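2,3-dihydroxybenzoate-AMP ligase (Mycobacterium smegmatis, PDB 5KEI) belongs to the ANL superfamily of AMP-binding enzymes, with a large N-terminal and a smaller C-terminal domain. Local coordinates at residues Y41-V50 with T226-A234; R424-R433 with T542-K550. All coordinates share one frame; numbering follows the deposited sequence.

Contact 1 (Y41-V50 with T226-A234); sequences YWRDQLLDSV and THQDYVYNA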
ATOM      1  N   TYR A  41      15.536  10.793 -10.451  1.00 27.70           N
ATOM      2  CA  TYR A  41      14.420   9.999  -9.928  1.00 28.71           C
ATOM      3  C   TYR A  41      13.079  10.535 -10.456  1.00 28.58           C
ATOM      4  O   TYR A  41      12.296   9.803 -11.067  1.00 29.24           O
ATOM      5  CB  TYR A  41      14.410  10.008  -8.401  1.00 26.48           C
ATOM      6  CG  TYR A  41      15.717   9.620  -7.757  1.00 28.63           C
ATOM      7  CD1 TYR A  41      16.551   8.680  -8.334  1.00 29.82           C
ATOM      8  CD2 TYR A  41      16.128  10.217  -6.568  1.00 32.25           C
ATOM      9  CE1 TYR A  41      17.757   8.344  -7.743  1.00 31.38           C
ATOM     10  CE2 TYR A  41      17.327   9.886  -5.971  1.00 27.74           C
ATOM     11  CZ  TYR A  41      18.141   8.950  -6.557  1.00 28.60           C
ATOM     12  OH  TYR A  41      19.349   8.615  -5.949  1.00 30.99           O
ATOM     13  N   TRP A  42      12.846  11.823 -10.215  1.00 28.97           N
ATOM     14  CA  TRP A  42      11.618  12.524 -10.589  1.00 28.05           C
ATOM     15  C   TRP A  42      11.678  13.151 -11.986  1.00 32.65           C
ATOM     16  O   TRP A  42      12.397  14.127 -12.195  1.00 30.99           O
ATOM     17  CB  TRP A  42      11.338  13.615  -9.563  1.00 28.72           C
ATOM     18  CG  TRP A  42      10.865  13.115  -8.235  1.00 30.89           C
ATOM     19  CD1 TRP A  42      11.036  11.863  -7.714  1.00 29.09           C
ATOM     20  CD2 TRP A  42      10.113  13.850  -7.266  1.00 29.21           C
ATOM     21  NE1 TRP A  42      10.449  11.781  -6.481  1.00 29.45           N
ATOM     22  CE2 TRP A  42       9.860  12.989  -6.184  1.00 23.95           C
ATOM     23  CE3 TRP A  42       9.610  15.162  -7.212  1.00 28.16           C
ATOM     24  CZ2 TRP A  42       9.157  13.385  -5.055  1.00 23.57           C
ATOM     25  CZ3 TRP A  42       8.901  15.551  -6.095  1.00 28.16           C
ATOM     26  CH2 TRP A  42       8.685  14.664  -5.028  1.00 24.49           C
ATOM     27  N   ARG A  43      10.902  12.622 -12.929  1.00 31.83           N
ATOM     28  CA  ARG A  43      11.058  13.000 -14.334  1.00 33.12           C
ATOM     29  C   ARG A  43       9.926  13.859 -14.905  1.00 37.59           C
ATOM     30  O   ARG A  43       9.765  13.951 -16.125  1.00 38.97           O
ATOM     31  CB  ARG A  43      11.208  11.746 -15.183  1.00 29.85           C
ATOM     32  CG  ARG A  43      12.407  10.916 -14.814  1.00 32.95           C
ATOM     33  CD  ARG A  43      13.702  11.646 -15.120  1.00 34.14           C
ATOM     34  NE  ARG A  43      14.252  11.325 -16.436  1.00 48.51           N
ATOM     35  CZ  ARG A  43      15.342  10.581 -16.642  1.00 50.32           C
ATOM     36  NH1 ARG A  43      16.020  10.058 -15.623  1.00 46.31           N
ATOM     37  NH2 ARG A  43      15.762  10.358 -17.879  1.00 59.62           N
ATOM     38  N   ASP A  44       9.122  14.441 -14.021  1.00 35.47           N
ATOM     39  CA  ASP A  44       8.158  15.480 -14.393  1.00 36.59           C
ATOM     40  C   ASP A  44       7.015  15.026 -15.301  1.00 36.94           C
ATOM     41  O   ASP A  44       6.261  15.866 -15.817  1.00 38.05           O
ATOM     42  CB  ASP A  44       8.899  16.645 -15.060  1.00 36.37           C
ATOM     43  CG  ASP A  44       9.995  17.210 -14.183  1.00 38.15           C
ATOM     44  OD1 ASP A  44       9.753  17.403 -12.966  1.00 35.70           O
ATOM     45  OD2 ASP A  44      11.104  17.442 -14.703  1.00 36.21           O
ATOM     46  N   GLN A  45       6.892  13.719 -15.508  1.00 31.34           N
ATOM     47  CA  GLN A  45       5.836  13.186 -16.356  1.00 30.11           C
ATOM     48  C   GLN A  45       4.711  12.517 -15.544  1.00 38.69           C
ATOM     49  O   GLN A  45       4.951  11.870 -14.501  1.00 33.32           O
ATOM     50  CB  GLN A  45       6.422  12.204 -17.366  1.00 36.45           C
ATOM     51  CG  GLN A  45       7.494  12.810 -18.289  1.00 37.58           C
ATOM     52  CD  GLN A  45       6.945  13.906 -19.198  1.00 46.17           C
ATOM     53  OE1 GLN A  45       5.909  13.731 -19.851  1.00 45.50           O
ATOM     54  NE2 GLN A  45       7.641  15.042 -19.245  1.00 46.09           N
ATOM     55  N   LEU A  46       3.483  12.691 -16.025  1.00 33.40           N
ATOM     56  CA  LEU A  46       2.298  12.212 -15.330  1.00 30.55           C
ATOM     57  C   LEU A  46       2.231  10.704 -15.402  1.00 32.03           C
ATOM     58  O   LEU A  46       2.723  10.124 -16.367  1.00 29.93           O
ATOM     59  CB  LEU A  46       1.025  12.813 -15.935  1.00 25.77           C
ATOM     60  CG  LEU A  46       0.725  14.315 -15.763  1.00 31.76           C
ATOM     61  CD1 LEU A  46      -0.674  14.584 -16.270  1.00 31.10           C
ATOM     62  CD2 LEU A  46       0.871  14.804 -14.328  1.00 26.87           C
ATOM     63  N   LEU A  47       1.585  10.082 -14.414  1.00 25.45           N
ATOM     64  CA  LEU A  47       1.494   8.631 -14.356  1.00 27.84           C
ATOM     65  C   LEU A  47       0.958   8.033 -15.659  1.00 30.11           C
ATOM     66  O   LEU A  47       1.486   7.026 -16.132  1.00 28.70           O
ATOM     67  CB  LEU A  47       0.618   8.182 -13.173  1.00 22.14           C
ATOM     68  CG  LEU A  47       0.535   6.686 -12.837  1.00 25.11           C
ATOM     69  CD1 LEU A  47       1.904   6.003 -12.923  1.00 23.33           C
ATOM     70  CD2 LEU A  47      -0.079   6.463 -11.438  1.00 23.28           C
ATOM     71  N   ASP A  48      -0.079   8.636 -16.245  1.00 27.58           N
ATOM     72  CA  ASP A  48      -0.703   8.026 -17.422  1.00 28.91           C
ATOM     73  C   ASP A  48       0.251   8.013 -18.610  1.00 32.07           C
ATOM     74  O   ASP A  48      -0.022   7.341 -19.598  1.00 33.75           O
ATOM     75  CB  ASP A  48      -1.989   8.745 -17.861  1.00 33.85           C
ATOM     76  CG  ASP A  48      -1.714  10.107 -18.550  1.00 39.07           C
ATOM     77  OD1 ASP A  48      -1.275  11.059 -17.868  1.00 36.92           O
ATOM     78  OD2 ASP A  48      -1.899  10.202 -19.797  1.00 33.74           O
ATOM     79  N   SER A  49       1.346   8.768 -18.528  1.00 30.53           N
ATOM     80  CA  SER A  49       2.280   8.877 -19.649  1.00 32.46           C
ATOM     81  C   SER A  49       3.085   7.602 -19.804  1.00 38.50           C
ATOM     82  O   SER A  49       3.705   7.376 -20.857  1.00 39.60           O
ATOM     83  CB  SER A  49       3.237  10.059 -19.474  1.00 31.82           C
ATOM     84  OG  SER A  49       4.262   9.725 -18.550  1.00 33.52           O
ATOM     85  N   VAL A  50       3.092   6.774 -18.758  1.00 33.56           N
ATOM     86  CA  VAL A  50       3.731   5.476 -18.855  1.00 28.64           C
ATOM     87  C   VAL A  50       3.082   4.690 -20.000  1.00 31.95           C
ATOM     88  O   VAL A  50       3.790   4.079 -20.796  1.00 34.23           O
ATOM     89  CB  VAL A  50       3.653   4.682 -17.530  1.00 33.63           C
ATOM     90  CG1 VAL A  50       4.171   3.237 -17.716  1.00 29.03           C
ATOM     91  CG2 VAL A  50       4.442   5.391 -16.445  1.00 27.41           C
ATOM     92  N   THR A 226       2.534  10.358  -5.394  1.00 24.52           N
ATOM     93  CA  THR A 226       2.550  11.382  -6.417  1.00 28.84           C
ATOM     94  C   THR A 226       2.914  10.773  -7.758  1.00 27.98           C
ATOM     95  O   THR A 226       3.422   9.650  -7.823  1.00 26.15           O
ATOM     96  CB  THR A 226       3.538  12.480  -6.065  1.00 29.89           C
ATOM     97  OG1 THR A 226       4.864  11.939  -6.086  1.00 25.59           O
ATOM     98  CG2 THR A 226       3.241  13.006  -4.689  1.00 28.11           C
ATOM     99  N   HIS A 227       2.635  11.511  -8.829  1.00 31.01           N
ATOM    100  CA  HIS A 227       3.039  11.107 -10.174  1.00 28.79           C
ATOM    101  C   HIS A 227       4.545  10.886 -10.199  1.00 28.27           C
ATOM    102  O   HIS A 227       5.028   9.865 -10.698  1.00 29.03           O
ATOM    103  CB  HIS A 227       2.651  12.162 -11.220  1.00 28.53           C
ATOM    104  CG  HIS A 227       1.176  12.377 -11.363  1.00 26.30           C
ATOM    105  ND1 HIS A 227       0.403  11.679 -12.273  1.00 25.12           N
ATOM    106  CD2 HIS A 227       0.334  13.242 -10.750  1.00 28.56           C
ATOM    107  CE1 HIS A 227      -0.847  12.087 -12.194  1.00 27.25           C
ATOM    108  NE2 HIS A 227      -0.919  13.039 -11.276  1.00 30.19           N
ATOM    109  N   GLN A 228       5.272  11.848  -9.638  1.00 24.99           N
ATOM    110  CA  GLN A 228       6.727  11.815  -9.632  1.00 26.13           C
ATOM    111  C   GLN A 228       7.247  10.509  -9.030  1.00 31.48           C
ATOM    112  O   GLN A 228       8.117   9.842  -9.616  1.00 28.94           O
ATOM    113  CB  GLN A 228       7.293  13.010  -8.854  1.00 27.64           C
ATOM    114  CG  GLN A 228       7.083  14.419  -9.488  1.00 29.41           C
ATOM    115  CD  GLN A 228       8.073  14.734 -10.629  1.00 34.39           C
ATOM    116  OE1 GLN A 228       8.543  13.831 -11.314  1.00 30.96           O
ATOM    117  NE2 GLN A 228       8.397  16.021 -10.815  1.00 28.68           N
ATOM    118  N   ASP A 229       6.717  10.128  -7.862  1.00 31.91           N
ATOM    119  CA  ASP A 229       7.387   9.082  -7.120  1.00 26.84           C
ATOM    120  C   ASP A 229       6.895   7.716  -7.569  1.00 25.48           C
ATOM    121  O   ASP A 229       7.638   6.738  -7.486  1.00 30.24           O
ATOM    122  CB  ASP A 229       7.247   9.226  -5.597  1.00 28.10           C
ATOM    123  CG  ASP A 229       5.852   8.952  -5.080  1.00 30.03           C
ATOM    124  OD1 ASP A 229       5.031   9.870  -5.016  1.00 34.58           O
ATOM    125  OD2 ASP A 229       5.554   7.768  -4.806  1.00 29.38           O
ATOM    126  N   TYR A 230       5.681   7.654  -8.108  1.00 27.31           N
ATOM    127  CA  TYR A 230       5.113   6.368  -8.504  1.00 25.37           C
ATOM    128  C   TYR A 230       5.682   5.935  -9.866  1.00 26.78           C
ATOM    129  O   TYR A 230       5.952   4.751 -10.082  1.00 25.20           O
ATOM    130  CB  TYR A 230       3.566   6.423  -8.504  1.00 20.89           C
ATOM    131  CG  TYR A 230       3.008   5.061  -8.133  1.00 29.44           C
ATOM    132  CD1 TYR A 230       3.392   4.504  -6.909  1.00 28.95           C
ATOM    133  CD2 TYR A 230       2.049   4.385  -8.880  1.00 26.48           C
ATOM    134  CE1 TYR A 230       2.933   3.301  -6.470  1.00 25.30           C
ATOM    135  CE2 TYR A 230       1.546   3.125  -8.416  1.00 28.05           C
ATOM    136  CZ  TYR A 230       2.013   2.604  -7.202  1.00 22.39           C
ATOM    137  OH  TYR A 230       1.610   1.406  -6.662  1.00 23.40           O
ATOM    138  N   VAL A 231       5.913   6.892 -10.761  1.00 26.18           N
ATOM    139  CA  VAL A 231       6.576   6.574 -12.023  1.00 24.69           C
ATOM    140  C   VAL A 231       8.012   6.146 -11.730  1.00 24.76           C
ATOM    141  O   VAL A 231       8.489   5.130 -12.246  1.00 24.42           O
ATOM    142  CB  VAL A 231       6.554   7.756 -12.985  1.00 28.48           C
ATOM    143  CG1 VAL A 231       7.414   7.466 -14.245  1.00 25.86           C
ATOM    144  CG2 VAL A 231       5.106   8.080 -13.360  1.00 25.50           C
ATOM    145  N   TYR A 232       8.690   6.898 -10.869  1.00 26.46           N
ATOM    146  CA  TYR A 232      10.009   6.463 -10.416  1.00 25.96           C
ATOM    147  C   TYR A 232      10.016   5.071  -9.748  1.00 30.15           C
ATOM    148  O   TYR A 232      10.916   4.273 -10.005  1.00 29.58           O
ATOM    149  CB  TYR A 232      10.628   7.493  -9.453  1.00 27.08           C
ATOM    150  CG  TYR A 232      11.961   7.063  -8.841  1.00 29.85           C
ATOM    151  CD1 TYR A 232      13.036   6.665  -9.644  1.00 31.88           C
ATOM    152  CD2 TYR A 232      12.127   6.998  -7.463  1.00 29.02           C
ATOM    153  CE1 TYR A 232      14.257   6.245  -9.086  1.00 27.31           C
ATOM    154  CE2 TYR A 232      13.327   6.578  -6.901  1.00 31.37           C
ATOM    155  CZ  TYR A 232      14.391   6.197  -7.712  1.00 32.97           C
ATOM    156  OH  TYR A 232      15.585   5.787  -7.144  1.00 26.16           O
ATOM    157  N   ASN A 233       8.987   4.754  -8.961  1.00 28.63           N
ATOM    158  CA  ASN A 233       8.944   3.537  -8.150  1.00 26.15           C
ATOM    159  C   ASN A 233       8.934   2.329  -9.161  1.00 24.59           C
ATOM    160  O   ASN A 233       9.672   1.342  -9.067  1.00 23.85           O
ATOM    161  CB  ASN A 233       7.679   3.505  -7.276  1.00 32.59           C
ATOM    162  CG  ASN A 233       7.602   2.259  -6.453  1.00 27.12           C
ATOM    163  OD1 ASN A 233       7.040   1.295  -6.879  1.00 36.98           O
ATOM    164  ND2 ASN A 233       8.045   2.330  -5.214  1.00 31.76           N
ATOM    165  N   ALA A 234       8.061   2.431 -10.153  1.00 23.36           N
ATOM    166  CA  ALA A 234       7.942   1.436 -11.233  1.00 27.94           C
ATOM    167  C   ALA A 234       9.197   1.343 -12.127  1.00 27.70           C
ATOM    168  O   ALA A 234       9.688   0.248 -12.413  1.00 24.33           O
ATOM    169  CB  ALA A 234       6.709   1.754 -12.075  1.00 24.82           C
TER
HETATM  170  O   HOH W   1       9.333  10.178 -12.284  1.00 24.64           O
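Q228, on helix 227-240, reaches into the segment leading into helix 49-57 and grips it at two levels. Its CB lies over the five-membered ring of W42, 3.6 Å from the ring centroid, and the side chain crosses the indole at about a right angle. A bend at chi2 (-79°) then turns the amide toward D44: OE1 accepts from D44 N at 2.8 Å, while NE2 donates to D44 OD1 at 2.9 Å, on the anti side of the carboxylate. The other oxygen of D44 pairs with R37, and W42 NE1 donates to P409 O. Y41 and Y232 run side by side, their planes 33° apart; Y41 CB sits over the centre of the Y232 ring, and the two hydroxyls reach D383 and S381 respectively. At the other end, H227 ND1 takes an almost straight bond from L47 N (2.9 Å, 177°) in the imidazole plane, which fixes the ring's rotation and implies that ND1 carries no proton. L46 CD2 makes a CH-pi contact over one face of this ring, 3.7 Å from its centroid. The L47 and V231 side chains pass in opposite directions, L47 CD1 lying 3.8 Å from V231 CG2. A water joins Y41 O, R43 N and Q228 O. The contact packs the lead-in to helix 49-57 against the first turns of helix 227-240, which follows edge strand 222-226 in the large AMP-binding domain.

Contact 2 (R424-R433 with T542-K550); sequences RSFSPDGFYR and TAVGKIDKK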
ATOM      1  N   ARG A 424       1.046  10.929  14.786  1.00 33.60           N
ATOM      2  CA  ARG A 424       1.372   9.688  15.488  1.00 35.38           C
ATOM      3  C   ARG A 424       2.406   8.820  14.744  1.00 40.29           C
ATOM      4  O   ARG A 424       3.265   8.195  15.365  1.00 44.61           O
ATOM      5  CB  ARG A 424       0.064   8.914  15.723  1.00 38.77           C
ATOM      6  CG  ARG A 424       0.174   7.594  16.444  1.00 42.13           C
ATOM      7  CD  ARG A 424      -1.192   6.910  16.541  1.00 40.44           C
ATOM      8  NE  ARG A 424      -1.075   5.490  16.906  1.00 49.35           N
ATOM      9  CZ  ARG A 424      -0.995   5.027  18.157  1.00 43.89           C
ATOM     10  NH1 ARG A 424      -1.020   5.863  19.195  1.00 37.58           N
ATOM     11  NH2 ARG A 424      -0.888   3.721  18.377  1.00 40.05           N
ATOM     12  N   SER A 425       2.348   8.825  13.413  1.00 41.57           N
ATOM     13  CA  SER A 425       3.084   7.866  12.590  1.00 37.78           C
ATOM     14  C   SER A 425       4.419   8.365  12.014  1.00 38.77           C
ATOM     15  O   SER A 425       5.157   7.589  11.404  1.00 36.69           O
ATOM     16  CB  SER A 425       2.195   7.412  11.427  1.00 37.14           C
ATOM     17  OG  SER A 425       0.922   6.973  11.875  1.00 35.62           O
ATOM     18  N   PHE A 426       4.730   9.645  12.193  1.00 36.83           N
ATOM     19  CA  PHE A 426       5.958  10.199  11.631  1.00 37.74           C
ATOM     20  C   PHE A 426       6.863  10.885  12.660  1.00 41.08           C
ATOM     21  O   PHE A 426       6.402  11.646  13.510  1.00 45.83           O
ATOM     22  CB  PHE A 426       5.633  11.206  10.505  1.00 36.41           C
ATOM     23  CG  PHE A 426       4.963  10.587   9.304  1.00 30.51           C
ATOM     24  CD1 PHE A 426       3.586  10.473   9.245  1.00 28.85           C
ATOM     25  CD2 PHE A 426       5.705  10.124   8.244  1.00 27.98           C
ATOM     26  CE1 PHE A 426       2.968   9.892   8.143  1.00 31.22           C
ATOM     27  CE2 PHE A 426       5.090   9.542   7.141  1.00 30.72           C
ATOM     28  CZ  PHE A 426       3.725   9.423   7.093  1.00 28.02           C
ATOM     29  N   SER A 427       8.152  10.570  12.558  1.00 41.42           N
ATOM     30  CA  SER A 427       9.278  11.362  13.063  1.00 43.74           C
ATOM     31  C   SER A 427       9.114  12.891  12.898  1.00 46.15           C
ATOM     32  O   SER A 427       8.471  13.361  11.958  1.00 43.71           O
ATOM     33  CB  SER A 427      10.546  10.869  12.332  1.00 42.05           C
ATOM     34  OG  SER A 427      11.655  11.732  12.447  1.00 49.40           O
ATOM     35  N   PRO A 428       9.694  13.685  13.816  1.00 52.64           N
ATOM     36  CA  PRO A 428       9.660  15.144  13.613  1.00 50.14           C
ATOM     37  C   PRO A 428      10.457  15.568  12.373  1.00 50.45           C
ATOM     38  O   PRO A 428      10.119  16.566  11.741  1.00 48.52           O
ATOM     39  CB  PRO A 428      10.299  15.699  14.894  1.00 48.69           C
ATOM     40  CG  PRO A 428      10.162  14.599  15.908  1.00 46.86           C
ATOM     41  CD  PRO A 428      10.263  13.319  15.127  1.00 54.75           C
ATOM     42  N   ASP A 429      11.501  14.807  12.041  1.00 51.46           N
ATOM     43  CA  ASP A 429      12.295  15.033  10.832  1.00 50.19           C
ATOM     44  C   ASP A 429      11.541  14.667   9.573  1.00 50.26           C
ATOM     45  O   ASP A 429      11.920  15.082   8.475  1.00 47.82           O
ATOM     46  CB  ASP A 429      13.588  14.222  10.858  1.00 52.18           C
ATOM     47  CG  ASP A 429      14.569  14.724  11.877  1.00 60.19           C
ATOM     48  OD1 ASP A 429      14.467  15.907  12.282  1.00 62.65           O
ATOM     49  OD2 ASP A 429      15.447  13.931  12.272  1.00 63.38           O
ATOM     50  N   GLY A 430      10.500  13.855   9.727  1.00 42.04           N
ATOM     51  CA  GLY A 430       9.719  13.407   8.589  1.00 43.16           C
ATOM     52  C   GLY A 430      10.059  12.003   8.111  1.00 38.49           C
ATOM     53  O   GLY A 430       9.823  11.679   6.955  1.00 38.01           O
ATOM     54  N   PHE A 431      10.625  11.180   8.992  1.00 39.71           N
ATOM     55  CA  PHE A 431      10.788   9.756   8.717  1.00 39.49           C
ATOM     56  C   PHE A 431       9.494   9.014   9.056  1.00 42.14           C
ATOM     57  O   PHE A 431       8.873   9.273  10.093  1.00 40.01           O
ATOM     58  CB  PHE A 431      11.956   9.162   9.516  1.00 39.84           C
ATOM     59  CG  PHE A 431      13.326   9.506   8.963  1.00 41.20           C
ATOM     60  CD1 PHE A 431      13.892  10.743   9.194  1.00 43.87           C
ATOM     61  CD2 PHE A 431      14.047   8.577   8.223  1.00 42.41           C
ATOM     62  CE1 PHE A 431      15.146  11.047   8.694  1.00 42.51           C
ATOM     63  CE2 PHE A 431      15.303   8.879   7.720  1.00 37.78           C
ATOM     64  CZ  PHE A 431      15.845  10.114   7.959  1.00 40.20           C
ATOM     65  N   TYR A 432       9.081   8.104   8.180  1.00 37.37           N
ATOM     66  CA  TYR A 432       7.945   7.237   8.478  1.00 33.52           C
ATOM     67  C   TYR A 432       8.378   6.122   9.429  1.00 35.04           C
ATOM     68  O   TYR A 432       9.395   5.486   9.188  1.00 33.42           O
ATOM     69  CB  TYR A 432       7.367   6.647   7.189  1.00 28.83           C
ATOM     70  CG  TYR A 432       6.394   5.536   7.448  1.00 32.03           C
ATOM     71  CD1 TYR A 432       5.212   5.771   8.150  1.00 30.40           C
ATOM     72  CD2 TYR A 432       6.641   4.246   6.995  1.00 31.37           C
ATOM     73  CE1 TYR A 432       4.314   4.751   8.397  1.00 31.09           C
ATOM     74  CE2 TYR A 432       5.739   3.213   7.237  1.00 27.28           C
ATOM     75  CZ  TYR A 432       4.582   3.471   7.942  1.00 33.40           C
ATOM     76  OH  TYR A 432       3.688   2.447   8.204  1.00 29.21           O
ATOM     77  N   ARG A 433       7.627   5.896  10.509  1.00 38.88           N
ATOM     78  CA  ARG A 433       7.895   4.764  11.419  1.00 37.65           C
ATOM     79  C   ARG A 433       7.128   3.496  11.008  1.00 33.55           C
ATOM     80  O   ARG A 433       5.906   3.419  11.121  1.00 35.88           O
ATOM     81  CB  ARG A 433       7.553   5.140  12.859  1.00 45.13           C
ATOM     82  CG  ARG A 433       8.545   6.094  13.512  1.00 48.04           C
ATOM     83  CD  ARG A 433       8.548   5.926  15.042  1.00 53.51           C
ATOM     84  NE  ARG A 433       7.198   6.033  15.591  1.00 55.84           N
ATOM     85  CZ  ARG A 433       6.572   7.186  15.797  1.00 49.22           C
ATOM     86  NH1 ARG A 433       7.180   8.326  15.514  1.00 49.80           N
ATOM     87  NH2 ARG A 433       5.342   7.202  16.284  1.00 52.13           N
ATOM     88  N   THR A 542       9.312  10.675  22.308  1.00 55.39           N
ATOM     89  CA  THR A 542      10.763  10.559  22.156  1.00 62.06           C
ATOM     90  C   THR A 542      11.240  11.359  20.936  1.00 62.10           C
ATOM     91  O   THR A 542      10.424  11.886  20.170  1.00 67.45           O
ATOM     92  CB  THR A 542      11.209   9.087  22.014  1.00 60.35           C
ATOM     93  OG1 THR A 542      10.679   8.522  20.808  1.00 55.55           O
ATOM     94  CG2 THR A 542      10.732   8.270  23.202  1.00 57.61           C
ATOM     95  N   ALA A 543      12.557  11.440  20.749  1.00 65.52           N
ATOM     96  CA  ALA A 543      13.145  12.200  19.635  1.00 65.62           C
ATOM     97  C   ALA A 543      13.008  11.471  18.294  1.00 65.92           C
ATOM     98  O   ALA A 543      13.917  11.498  17.459  1.00 69.60           O
ATOM     99  CB  ALA A 543      14.605  12.501  19.921  1.00 66.31           C
ATOM    100  N   VAL A 544      11.858  10.833  18.108  1.00 66.95           N
ATOM    101  CA  VAL A 544      11.567   9.975  16.969  1.00 60.36           C
ATOM    102  C   VAL A 544      10.046  10.029  16.807  1.00 58.43           C
ATOM    103  O   VAL A 544       9.490   9.632  15.789  1.00 64.73           O
ATOM    104  CB  VAL A 544      12.130   8.530  17.188  1.00 56.45           C
ATOM    105  CG1 VAL A 544      11.277   7.460  16.555  1.00 47.16           C
ATOM    106  CG2 VAL A 544      13.556   8.438  16.666  1.00 56.40           C
ATOM    107  N   GLY A 545       9.379  10.583  17.814  1.00 57.96           N
ATOM    108  CA  GLY A 545       7.968  10.910  17.699  1.00 53.64           C
ATOM    109  C   GLY A 545       7.060   9.894  18.354  1.00 55.23           C
ATOM    110  O   GLY A 545       5.862  10.129  18.530  1.00 54.53           O
ATOM    111  N   LYS A 546       7.642   8.756  18.711  1.00 54.78           N
ATOM    112  CA  LYS A 546       6.922   7.708  19.412  1.00 54.91           C
ATOM    113  C   LYS A 546       6.583   8.198  20.829  1.00 53.65           C
ATOM    114  O   LYS A 546       7.393   8.864  21.482  1.00 52.98           O
ATOM    115  CB  LYS A 546       7.759   6.424  19.424  1.00 49.61           C
ATOM    116  CG  LYS A 546       7.460   5.469  20.543  1.00 53.34           C
ATOM    117  CD  LYS A 546       8.529   4.382  20.624  1.00 55.88           C
ATOM    118  CE  LYS A 546       8.759   3.938  22.070  1.00 56.61           C
ATOM    119  NZ  LYS A 546       9.701   2.785  22.169  1.00 57.45           N
ATOM    120  N   ILE A 547       5.369   7.905  21.276  1.00 45.55           N
ATOM    121  CA  ILE A 547       4.901   8.352  22.576  1.00 52.63           C
ATOM    122  C   ILE A 547       5.896   7.917  23.646  1.00 51.78           C
ATOM    123  O   ILE A 547       6.336   6.771  23.635  1.00 53.31           O
ATOM    124  CB  ILE A 547       3.489   7.796  22.872  1.00 53.11           C
ATOM    125  CG1 ILE A 547       2.509   8.239  21.771  1.00 47.45           C
ATOM    126  CG2 ILE A 547       3.020   8.239  24.245  1.00 48.29           C
ATOM    127  CD1 ILE A 547       1.089   7.682  21.911  1.00 39.36           C
ATOM    128  N   ASP A 548       6.293   8.836  24.529  1.00 52.82           N
ATOM    129  CA  ASP A 548       7.260   8.511  25.590  1.00 54.64           C
ATOM    130  C   ASP A 548       6.543   7.949  26.823  1.00 52.72           C
ATOM    131  O   ASP A 548       6.270   8.669  27.777  1.00 55.31           O
ATOM    132  CB  ASP A 548       8.096   9.745  25.971  1.00 53.17           C
ATOM    133  CG  ASP A 548       9.293   9.398  26.869  1.00 56.56           C
ATOM    134  OD1 ASP A 548       9.479   8.208  27.212  1.00 56.76           O
ATOM    135  OD2 ASP A 548      10.070  10.320  27.210  1.00 52.00           O
ATOM    136  N   LYS A 549       6.250   6.656  26.788  1.00 46.42           N
ATOM    137  CA  LYS A 549       5.387   6.036  27.779  1.00 54.95           C
ATOM    138  C   LYS A 549       6.069   5.892  29.130  1.00 58.11           C
ATOM    139  O   LYS A 549       5.417   5.976  30.164  1.00 60.12           O
ATOM    140  CB  LYS A 549       4.910   4.668  27.285  1.00 54.08           C
ATOM    141  CG  LYS A 549       4.022   4.743  26.059  1.00 47.69           C
ATOM    142  CD  LYS A 549       3.450   3.391  25.695  1.00 43.30           C
ATOM    143  CE  LYS A 549       2.300   3.534  24.700  1.00 41.76           C
ATOM    144  NZ  LYS A 549       1.681   2.208  24.384  1.00 46.28           N
ATOM    145  N   LYS A 550       7.378   5.677  29.121  1.00 58.36           N
ATOM    146  CA  LYS A 550       8.126   5.576  30.361  1.00 57.64           C
ATOM    147  C   LYS A 550       8.017   6.900  31.101  1.00 62.07           C
ATOM    148  O   LYS A 550       8.020   6.942  32.329  1.00 66.73           O
ATOM    149  CB  LYS A 550       9.588   5.210  30.091  1.00 58.82           C
ATOM    150  CG  LYS A 550       9.773   4.338  28.855  1.00 66.93           C
ATOM    151  CD  LYS A 550      11.144   3.662  28.808  1.00 68.34           C
ATOM    152  CE  LYS A 550      11.172   2.362  29.609  1.00 61.92           C
ATOM    153  NZ  LYS A 550      10.315   1.291  29.012  1.00 52.29           N
TER
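Two loop segments come closest where the CA atoms of S427 and V544 are 4.7 Å apart, and the carbonyl of V544 points into the turn that links helix 419-425 to strand 432-440. V544 O receives a CA-H...O contact from S427 CA at 3.2 Å and, near the plane of the guanidinium, a weak hydrogen bond from R433 NH1 (2.7 Å, 121°). The ring of P428 rests on the same peptide, its CD 3.7 Å from V544 C. This helix-to-strand connection is closed by the backbone bonds R433 N to S425 O and S427 N to F431 O, and leads into the four-stranded antiparallel sheet of strands 385-389, 402-407, 432-440 and 450-455. Against it lies the loop that leads into the short helix 549-553. R433 folds over this loop: bent at chi3 (-53°), it brings one face of its guanidinium over K546 N, while its CD packs 3.5 Å from V544 CG1. The side chains of R433 and K546 cross at about a right angle, and K546 NZ goes on to E391 O. G545 C lies oblique to the guanidinium, 3.2 Å from R433 NH1. R424 has CG anti to the backbone N (chi1 -180°) and runs extended from CG to NE, which carries its guanidinium out to I547, whose CD1 approaches R424 NH1 obliquely at 3.9 Å; a salt bridge to E473 holds the group.

In the fold
Both segments of contact 1 precede those of contact 2 in the sequence. The centres of the contacts lie 29 Å apart, and their nearest atoms are separated by about 12 Å, so they do not touch. Contact 1 packs an early segment, leading to helix 49-57, against helix 227-240 within the large N-terminal part; that helix follows the edge strand 222-226 of the seven-stranded sheet. Contact 2 sits instead at the four-stranded antiparallel sheet, through strand 432-440, and brings the loop before helix 549-553 against it. It thus joins that sheet to the C-terminal part of the chain, which in relatives of this superfamily is known to change position between conformations.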